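Local structure of carboxypeptidase A inhibitor (Ascaris suum, 3FJU) at residues B[56-59]-B[60-64]. The protein inhibits carboxypeptidase A, a zinc-dependent exopeptidase, and is a small secreted, disulfide-rich protein of the I44 protease inhibitor family. Sequence-based numbering, arbitrary orientation.
Sequences CNKG and CCWDL. Unlike the reference sequence in segment 56-59: Gly59 (reference Leu). Unlike the reference sequence in segment 60-64: Cys60 (reference Pro), Cys61 (reference Trp), Trp62 (reference Gly), Asp63 (reference Leu).
Asn57 and Cys60 close a beta hairpin through a type I' turn, with Lys58 and Gly59 at its tip. Two backbone hydrogen bonds pair them. Asn57 N donates to Cys60 O at 3.0 Å. Cys60 N donates back to Asn57 O at 3.2 Å. Asn57 and Trp62 lie on the same side of the hairpin, and the asparagine sits over one indole face. Its CB makes a CH-pi contact, 3.8 Å from the centroid of the five-membered ring. CG anti to the backbone N (chi1 -169°) carries the amide over the ring, and chi2 near 52° sets its plane 84° from the indole. Asn57 ND2 comes within 3.4 Å of Trp62 CD2, and it donates a hydrogen bond to a backbone atom of another protein's chain in the assembly. Trp62 NE1 is satisfied by a water in the plane of the ring, 2.9 Å away. The same water donates to Lys58 O, also at 2.9 Å, so it bridges the turn and the indole. Lys58 O takes a second bond from Arg31 NH2. Lys58 CE touches Trp62 CZ2 obliquely at 4.0 Å. Cys56 and Cys61 form the non-hydrogen-bonded pair. Disulfides tie Cys56 to Cys41, Cys61 to Cys47, and Cys60 to Cys32. The ring of Trp62 also meets His36, which binds a zinc ion with Glu35. Through Cys32, Arg31 and His36 the hairpin of strands 55-57 and 60-62 packs against the C-terminal half of helix 26-36.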
# COMPACT_ATOMS: atom_id res chain seq x y z
N CYS B 56 -12.68 -2.72 -14.64
CA CYS B 56 -12.04 -2.67 -15.94
C CYS B 56 -11.19 -1.42 -15.98
O CYS B 56 -11.69 -0.30 -15.88
CB CYS B 56 -13.04 -2.68 -17.09
SG CYS B 56 -12.23 -2.89 -18.68
N ASN B 57 -9.89 -1.63 -16.10
CA ASN B 57 -8.94 -0.53 -16.13
C ASN B 57 -7.95 -0.77 -17.26
O ASN B 57 -7.27 -1.79 -17.29
CB ASN B 57 -8.23 -0.47 -14.79
CG ASN B 57 -7.42 0.79 -14.62
OD1 ASN B 57 -7.92 1.90 -14.80
ND2 ASN B 57 -6.16 0.64 -14.23
N LYS B 58 -7.89 0.18 -18.20
CA LYS B 58 -6.92 0.10 -19.29
C LYS B 58 -6.99 -1.24 -20.04
O LYS B 58 -5.98 -1.87 -20.35
CB LYS B 58 -5.53 0.42 -18.77
CG LYS B 58 -5.48 1.88 -18.33
CD LYS B 58 -4.10 2.33 -17.98
CE LYS B 58 -3.71 1.91 -16.59
NZ LYS B 58 -2.86 2.97 -15.97
N GLY B 59 -8.21 -1.67 -20.28
CA GLY B 59 -8.49 -2.81 -21.13
C GLY B 59 -8.40 -4.18 -20.49
O GLY B 59 -8.64 -5.18 -21.17
N CYS B 60 -8.05 -4.24 -19.19
CA CYS B 60 -7.99 -5.52 -18.45
C CYS B 60 -8.75 -5.47 -17.11
O CYS B 60 -8.94 -4.39 -16.55
CB CYS B 60 -6.53 -5.89 -18.17
SG CYS B 60 -5.40 -5.84 -19.62
N CYS B 61 -9.17 -6.63 -16.60
CA CYS B 61 -9.84 -6.72 -15.29
C CYS B 61 -8.84 -6.63 -14.16
O CYS B 61 -8.12 -7.59 -13.90
CB CYS B 61 -10.65 -8.01 -15.17
SG CYS B 61 -12.11 -8.03 -16.26
N TRP B 62 -8.78 -5.47 -13.51
CA TRP B 62 -7.82 -5.18 -12.42
C TRP B 62 -8.43 -5.37 -11.05
O TRP B 62 -9.63 -5.18 -10.85
CB TRP B 62 -7.41 -3.70 -12.50
CG TRP B 62 -6.34 -3.36 -13.52
CD1 TRP B 62 -6.24 -3.80 -14.83
CD2 TRP B 62 -5.26 -2.47 -13.31
NE1 TRP B 62 -5.14 -3.23 -15.42
CE2 TRP B 62 -4.52 -2.41 -14.51
CE3 TRP B 62 -4.82 -1.71 -12.21
CZ2 TRP B 62 -3.38 -1.61 -14.65
CZ3 TRP B 62 -3.69 -0.91 -12.34
CH2 TRP B 62 -2.98 -0.87 -13.56
N ASP B 63 -7.60 -5.73 -10.08
CA ASP B 63 -7.99 -5.57 -8.68
C ASP B 63 -7.90 -4.11 -8.25
O ASP B 63 -7.20 -3.30 -8.88
CB ASP B 63 -7.07 -6.39 -7.77
CG ASP B 63 -7.47 -7.86 -7.71
OD1 ASP B 63 -8.64 -8.10 -7.37
OD2 ASP B 63 -6.63 -8.77 -7.95
N LEU B 64 -8.57 -3.79 -7.14
CA LEU B 64 -8.31 -2.53 -6.42
C LEU B 64 -7.09 -2.81 -5.56
O LEU B 64 -7.04 -3.82 -4.85
CB LEU B 64 -9.51 -2.13 -5.56
CG LEU B 64 -10.80 -1.69 -6.27
CD1 LEU B 64 -10.46 -0.60 -7.32
CD2 LEU B 64 -11.61 -2.85 -6.91
O HOH W 1 -4.42 -3.04 -18.24